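Local coordinates for p800 reaction center core protein (Heliobacterium modesticaldum, PDB 5V8K) that forms the core of a homodimeric photosynthetic reaction center, holding bacteriochlorophylls and other pigments in the membrane and binding a 4Fe-4S cluster, at residues Y333-H338 / S377-A382; M356-I361 / N475-A480. All blocks are in the same frame, centred on the assembly; numbering follows the deposited sequence.

Interaction 1: residues Y333-H338 / S377-A382; sequences YGIATH and SEFVAA. With GBF (Bacteriochlorophyll g), chain X.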
# COMPACT_ATOMS: atom_id res chain seq x y z
N TYR A 333 -11.49 -14.27 9.88
CA TYR A 333 -11.75 -13.19 8.95
C TYR A 333 -13.14 -13.31 8.32
O TYR A 333 -13.76 -12.30 7.99
CB TYR A 333 -10.64 -13.12 7.90
CG TYR A 333 -9.32 -12.58 8.46
CD1 TYR A 333 -8.50 -13.37 9.25
CD2 TYR A 333 -8.92 -11.27 8.23
CE1 TYR A 333 -7.31 -12.87 9.81
CE2 TYR A 333 -7.71 -10.76 8.78
CZ TYR A 333 -6.94 -11.58 9.55
OH TYR A 333 -5.78 -11.12 10.10
N GLY A 334 -13.65 -14.52 8.13
CA GLY A 334 -14.99 -14.65 7.63
C GLY A 334 -16.03 -14.17 8.62
O GLY A 334 -16.96 -13.42 8.27
N ILE A 335 -15.91 -14.59 9.88
CA ILE A 335 -16.82 -14.09 10.90
C ILE A 335 -16.73 -12.57 11.01
O ILE A 335 -17.75 -11.87 11.09
CB ILE A 335 -16.55 -14.75 12.26
CG1 ILE A 335 -17.09 -16.18 12.27
CG2 ILE A 335 -17.25 -13.98 13.39
CD1 ILE A 335 -16.64 -16.95 13.48
N ALA A 336 -15.49 -12.04 11.07
CA ALA A 336 -15.34 -10.62 11.33
C ALA A 336 -15.82 -9.81 10.14
O ALA A 336 -16.25 -8.67 10.32
CB ALA A 336 -13.88 -10.26 11.66
N THR A 337 -15.76 -10.39 8.94
CA THR A 337 -16.28 -9.70 7.75
C THR A 337 -17.81 -9.68 7.77
O THR A 337 -18.41 -8.65 7.46
CB THR A 337 -15.80 -10.37 6.45
OG1 THR A 337 -14.38 -10.30 6.40
CG2 THR A 337 -16.30 -9.62 5.22
N HIS A 338 -18.45 -10.79 8.15
CA HIS A 338 -19.90 -10.78 8.26
C HIS A 338 -20.34 -9.74 9.28
O HIS A 338 -21.16 -8.88 8.99
CB HIS A 338 -20.43 -12.16 8.66
CG HIS A 338 -21.81 -12.12 9.26
ND1 HIS A 338 -22.94 -12.53 8.59
CD2 HIS A 338 -22.25 -11.70 10.47
CE1 HIS A 338 -24.00 -12.39 9.36
NE2 HIS A 338 -23.61 -11.87 10.50
N SER A 377 -14.65 -11.19 20.59
CA SER A 377 -13.41 -10.43 20.33
C SER A 377 -12.18 -11.32 20.51
O SER A 377 -11.32 -11.37 19.64
CB SER A 377 -13.30 -9.19 21.24
OG SER A 377 -12.14 -8.41 20.93
N GLU A 378 -12.09 -12.01 21.64
CA GLU A 378 -11.03 -13.00 21.84
C GLU A 378 -11.11 -14.17 20.85
O GLU A 378 -10.08 -14.62 20.33
CB GLU A 378 -11.07 -13.54 23.27
CG GLU A 378 -10.45 -12.67 24.29
CD GLU A 378 -11.32 -11.49 24.73
OE1 GLU A 378 -12.58 -11.57 24.59
OE2 GLU A 378 -10.72 -10.49 25.23
N PHE A 379 -12.30 -14.72 20.60
CA PHE A 379 -12.39 -15.85 19.66
C PHE A 379 -11.82 -15.47 18.30
O PHE A 379 -10.93 -16.16 17.78
CB PHE A 379 -13.84 -16.35 19.55
CG PHE A 379 -14.00 -17.53 18.58
CD1 PHE A 379 -13.87 -18.83 19.03
CD2 PHE A 379 -14.25 -17.32 17.24
CE1 PHE A 379 -14.01 -19.92 18.17
CE2 PHE A 379 -14.40 -18.41 16.35
CZ PHE A 379 -14.27 -19.71 16.82
N VAL A 380 -12.28 -14.35 17.73
CA VAL A 380 -11.78 -13.93 16.42
C VAL A 380 -10.29 -13.59 16.49
O VAL A 380 -9.50 -14.00 15.63
CB VAL A 380 -12.61 -12.75 15.88
CG1 VAL A 380 -11.98 -12.12 14.60
CG2 VAL A 380 -14.02 -13.18 15.63
N ALA A 381 -9.87 -12.82 17.50
CA ALA A 381 -8.49 -12.35 17.53
C ALA A 381 -7.52 -13.52 17.67
O ALA A 381 -6.48 -13.56 17.00
CB ALA A 381 -8.29 -11.36 18.68
N ALA A 382 -7.84 -14.47 18.52
CA ALA A 382 -6.96 -15.61 18.72
C ALA A 382 -6.89 -16.50 17.47
O ALA A 382 -5.82 -16.99 17.11
CB ALA A 382 -7.41 -16.40 19.94
MG GBF X . -23.04 -14.19 6.76
CHA GBF X . -26.50 -13.97 7.18
CHB GBF X . -23.00 -16.70 8.91
CHC GBF X . -19.81 -14.66 5.71
CHD GBF X . -23.42 -11.73 4.15
NA GBF X . -24.46 -15.19 7.74
C1A GBF X . -25.77 -15.03 7.91
C2A GBF X . -26.55 -15.90 8.86
C3A GBF X . -25.37 -16.52 9.58
C4A GBF X . -24.21 -16.12 8.69
CMA GBF X . -25.23 -15.98 11.02
CAA GBF X . -27.52 -16.98 8.29
CBA GBF X . -26.87 -17.74 7.14
CGA GBF X . -27.80 -18.81 6.59
O1A GBF X . -28.94 -18.95 7.03
O2A GBF X . -27.36 -19.63 5.47
NB GBF X . -21.58 -15.49 7.31
C1B GBF X . -21.71 -16.46 8.22
C2B GBF X . -20.46 -17.09 8.36
C3B GBF X . -19.59 -16.52 7.45
C4B GBF X . -20.34 -15.54 6.78
CMB GBF X . -20.15 -18.18 9.35
CAB GBF X . -18.16 -16.86 7.25
CBB GBF X . -17.36 -17.64 7.96
NC GBF X . -21.90 -13.35 5.29
C1C GBF X . -20.63 -13.66 5.00
C2C GBF X . -19.83 -13.00 3.95
C3C GBF X . -21.02 -12.23 3.59
C4C GBF X . -22.14 -12.40 4.37
CMC GBF X . -18.76 -12.14 4.65
CAC GBF X . -21.06 -11.22 2.49
CBC GBF X . -19.85 -10.98 1.63
ND GBF X . -24.46 -13.18 5.77
C1D GBF X . -24.61 -12.18 4.92
C2D GBF X . -26.01 -11.41 4.74
C3D GBF X . -26.58 -12.26 5.67
C4D GBF X . -25.76 -13.26 6.26
CMD GBF X . -26.56 -10.28 3.92
CAD GBF X . -27.98 -12.53 6.08
OBD GBF X . -29.02 -11.78 6.08
CBD GBF X . -27.94 -13.61 7.09
CGD GBF X . -28.46 -13.18 8.43
O1D GBF X . -27.83 -12.48 9.22
O2D GBF X . -29.74 -13.65 8.85
CED GBF X . -30.35 -12.98 9.94

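Interaction 2: residues M356-I361 / N475-A480; sequences MTYINI and NDIYQA. With GBF (Bacteriochlorophyll g), chain X.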
# COMPACT_ATOMS: atom_id res chain seq x y z
N MET A 356 -29.04 -8.01 9.76
CA MET A 356 -28.17 -9.16 9.90
C MET A 356 -28.00 -9.52 11.37
O MET A 356 -28.10 -8.68 12.26
CB MET A 356 -26.85 -8.86 9.24
CG MET A 356 -26.99 -8.61 7.73
SD MET A 356 -25.42 -8.06 7.07
CE MET A 356 -24.38 -9.45 7.49
N THR A 357 -27.83 -10.81 11.63
CA THR A 357 -27.48 -11.27 12.97
C THR A 357 -25.98 -11.13 13.19
O THR A 357 -25.18 -11.37 12.29
CB THR A 357 -27.92 -12.72 13.15
OG1 THR A 357 -29.35 -12.77 13.11
CG2 THR A 357 -27.48 -13.25 14.49
N TYR A 358 -25.61 -10.73 14.41
CA TYR A 358 -24.22 -10.71 14.84
C TYR A 358 -23.76 -12.11 15.20
O TYR A 358 -24.49 -12.84 15.88
CB TYR A 358 -24.02 -9.81 16.05
CG TYR A 358 -22.74 -8.99 16.02
CD1 TYR A 358 -22.65 -7.87 15.21
CD2 TYR A 358 -21.64 -9.32 16.80
CE1 TYR A 358 -21.51 -7.10 15.18
CE2 TYR A 358 -20.49 -8.54 16.78
CZ TYR A 358 -20.43 -7.44 15.97
OH TYR A 358 -19.31 -6.66 15.93
N ILE A 359 -22.60 -12.51 14.70
CA ILE A 359 -22.04 -13.80 15.07
C ILE A 359 -21.33 -13.63 16.41
O ILE A 359 -20.40 -12.83 16.54
CB ILE A 359 -21.09 -14.34 13.99
CG1 ILE A 359 -21.87 -14.59 12.71
CG2 ILE A 359 -20.45 -15.63 14.48
CD1 ILE A 359 -21.01 -14.90 11.54
N ASN A 360 -21.75 -14.41 17.39
CA ASN A 360 -21.32 -14.26 18.77
C ASN A 360 -20.92 -15.62 19.31
O ASN A 360 -21.78 -16.44 19.60
CB ASN A 360 -22.42 -13.67 19.64
CG ASN A 360 -21.96 -13.40 21.03
OD1 ASN A 360 -20.77 -13.30 21.28
ND2 ASN A 360 -22.90 -13.26 21.96
N ILE A 361 -19.63 -15.83 19.46
CA ILE A 361 -19.03 -17.07 19.93
C ILE A 361 -18.04 -16.71 21.03
O ILE A 361 -17.25 -15.78 20.87
CB ILE A 361 -18.28 -17.79 18.79
CG1 ILE A 361 -19.20 -18.04 17.59
CG2 ILE A 361 -17.71 -19.09 19.31
CD1 ILE A 361 -18.47 -18.66 16.39
N ASN A 475 -25.27 -3.54 20.76
CA ASN A 475 -24.61 -2.99 21.93
C ASN A 475 -24.61 -3.95 23.11
O ASN A 475 -23.66 -3.99 23.88
CB ASN A 475 -25.27 -1.68 22.33
CG ASN A 475 -24.53 -0.96 23.44
OD1 ASN A 475 -25.02 -0.84 24.55
ND2 ASN A 475 -23.31 -0.56 23.16
N ASP A 476 -25.65 -4.76 23.24
CA ASP A 476 -25.72 -5.71 24.34
C ASP A 476 -24.55 -6.68 24.32
O ASP A 476 -24.05 -7.08 25.38
CB ASP A 476 -27.07 -6.47 24.29
CG ASP A 476 -27.34 -7.13 22.93
OD1 ASP A 476 -26.95 -6.59 21.86
OD2 ASP A 476 -27.99 -8.21 22.91
N ILE A 477 -24.10 -7.06 23.12
CA ILE A 477 -23.01 -8.02 23.00
C ILE A 477 -21.71 -7.37 23.45
O ILE A 477 -20.89 -7.99 24.15
CB ILE A 477 -22.92 -8.53 21.56
CG1 ILE A 477 -24.15 -9.40 21.23
CG2 ILE A 477 -21.65 -9.33 21.33
CD1 ILE A 477 -24.35 -9.63 19.73
N TYR A 478 -21.49 -6.13 23.03
CA TYR A 478 -20.34 -5.36 23.49
C TYR A 478 -20.34 -5.22 25.02
O TYR A 478 -19.32 -5.46 25.67
CB TYR A 478 -20.33 -3.99 22.83
CG TYR A 478 -19.33 -3.09 23.47
CD1 TYR A 478 -17.98 -3.38 23.43
CD2 TYR A 478 -19.74 -1.98 24.18
CE1 TYR A 478 -17.05 -2.54 24.07
CE2 TYR A 478 -18.84 -1.14 24.78
CZ TYR A 478 -17.50 -1.43 24.73
OH TYR A 478 -16.60 -0.60 25.36
N GLN A 479 -21.49 -4.85 25.61
CA GLN A 479 -21.55 -4.59 27.05
C GLN A 479 -21.29 -5.85 27.86
O GLN A 479 -20.62 -5.80 28.89
CB GLN A 479 -22.90 -3.99 27.44
CG GLN A 479 -23.18 -2.62 26.85
CD GLN A 479 -22.27 -1.54 27.42
OE1 GLN A 479 -21.77 -1.66 28.54
NE2 GLN A 479 -22.04 -0.47 26.64
N ALA A 480 -21.82 -6.99 27.42
CA ALA A 480 -21.53 -8.23 28.14
C ALA A 480 -20.05 -8.57 28.05
O ALA A 480 -19.45 -9.02 29.02
CB ALA A 480 -22.38 -9.38 27.58
MG GBF X . -23.04 -14.19 6.76
CHA GBF X . -26.50 -13.97 7.18
CHB GBF X . -23.00 -16.70 8.91
CHC GBF X . -19.81 -14.66 5.71
CHD GBF X . -23.42 -11.73 4.15
NA GBF X . -24.46 -15.19 7.74
C1A GBF X . -25.77 -15.03 7.91
C2A GBF X . -26.55 -15.90 8.86
C3A GBF X . -25.37 -16.52 9.58
C4A GBF X . -24.21 -16.12 8.69
CMA GBF X . -25.23 -15.98 11.02
CAA GBF X . -27.52 -16.98 8.29
CBA GBF X . -26.87 -17.74 7.14
CGA GBF X . -27.80 -18.81 6.59
O1A GBF X . -28.94 -18.95 7.03
O2A GBF X . -27.36 -19.63 5.47
NB GBF X . -21.58 -15.49 7.31
C1B GBF X . -21.71 -16.46 8.22
C2B GBF X . -20.46 -17.09 8.36
C3B GBF X . -19.59 -16.52 7.45
C4B GBF X . -20.34 -15.54 6.78
CMB GBF X . -20.15 -18.18 9.35
CAB GBF X . -18.16 -16.86 7.25
CBB GBF X . -17.36 -17.64 7.96
NC GBF X . -21.90 -13.35 5.29
C1C GBF X . -20.63 -13.66 5.00
C2C GBF X . -19.83 -13.00 3.95
C3C GBF X . -21.02 -12.23 3.59
C4C GBF X . -22.14 -12.40 4.37
CMC GBF X . -18.76 -12.14 4.65
CAC GBF X . -21.06 -11.22 2.49
CBC GBF X . -19.85 -10.98 1.63
ND GBF X . -24.46 -13.18 5.77
C1D GBF X . -24.61 -12.18 4.92
C2D GBF X . -26.01 -11.41 4.74
C3D GBF X . -26.58 -12.26 5.67
C4D GBF X . -25.76 -13.26 6.26
CMD GBF X . -26.56 -10.28 3.92
CAD GBF X . -27.98 -12.53 6.08
OBD GBF X . -29.02 -11.78 6.08
CBD GBF X . -27.94 -13.61 7.09
CGD GBF X . -28.46 -13.18 8.43
O1D GBF X . -27.83 -12.48 9.22
O2D GBF X . -29.74 -13.65 8.85
CED GBF X . -30.35 -12.98 9.94

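Interaction 1: residues Y333-H338 / S377-A382
Val380 is set against the neighbouring helix by both of its methyls: CG1 meets Ala336 CB at 4.0 Å, while CG2 lies beside Ile335 CG2. With CG1 anti to the backbone N (chi1 171°), one branch of the valine is given to each of two successive residues of the other helix. Ile335 reaches further along, and its CD1 comes within 3.9 Å of CE2 of Phe379, the two side chains crossing at about a right angle. This apolar cluster of four buried residues is the close-packed part, and no hydrogen bond joins the segments. The short helix segments, 9.7 Å apart at the axes, run at 132° between their N-to-C directions. Away from the cluster the fit is loose: Tyr333 CE1 comes no nearer than 6.3 Å, to Val380 O, its ring packing on Gln450 and Pro454 of helix 449-459 and, further along helix 376-401, on Ala384. Both segments belong to membrane-spanning helices of the PsaA/PsaB-type core, 311-344 and 376-401. His338, on another face of helix 311-344 from the valine contact, binds the central magnesium of a bacteriochlorophyll g through ND1 at 2.5 Å, serving as its axial ligand. The vinyl group of the pigment lies close to the backbone one turn earlier, where Gly334 C is 3.7 Å from CAB; a beta carbon at this position would probably collide with the vinyl carbon CBB. Thr337 adds a methyl contact, CG2 to CMC. Its hydroxyl turns back on the helix, OG1 donating to Tyr333 O at 2.6 Å from the face of that carbonyl opposite to the one approached by Thr337 N. Ser377 OG and Glu378 OE2 likewise bond away from the interface, to Met464 N and Tyr458 OH.

Interaction 2: residues M356-I361 / N475-A480
Ile477 alone of 475-480 touches the loop segment, meeting Tyr358 and Asn360 without any hydrogen bond across. Its CD1 comes to 3.7 Å from Tyr358 CB and also nears the ring carbon CD2. Its other branch, CG2, lies 4.1 Å from Asn360 OD1, the isoleucine and the amide sliding past each other in opposite directions. The Tyr358 hydroxyl is hydrogen-bonded to Asp343 OD2 and Trp463 NE1. The segment 356-361 is an extended loop between helices 311-344 and 364-370: Tyr358 and Asn360 face helix 475-488, whereas Ile359 points away, its CD1 3.7 Å from C1B of a bacteriochlorophyll g. The same pigment is held by the loop backbone, Thr357 N donating to the ester carbonyl O1D at 2.9 Å in a nearly straight bond (165°). Met356 bends at chi3 (59°), which brings its CE methyl to 3.7 Å from the ring carbon C2D. Shortening this residue to alanine is likely to remove the thioether cover from the C1D-C2D side of the macrocycle and open a gap beside it. Between loop and helix, then, cohesion rests on dispersion forces around one partly exposed isoleucine, while polar bonds of the loop go to the pigment and to other parts of the chain.

From the N terminus the chain meets 333-338, then 356-361, then 377-382 and finally 475-480, so the two contacts cross rather than nest. Interaction 1 closes the 38-residue connection between helices 311-344 and 376-401, and the loop half of interaction 2 lies within that connection. Interaction 2 spans 113 residues, tying the loop to helix 475-488 beyond the second membrane helix of interaction 1. Their centres are 12 Å apart and they touch directly: His338 NE2 probably hydrogen-bonds to Thr357 O, and Ile361 O packs on Phe379 CB. Helix and loop hold one bacteriochlorophyll g jointly, by its metal and its ester.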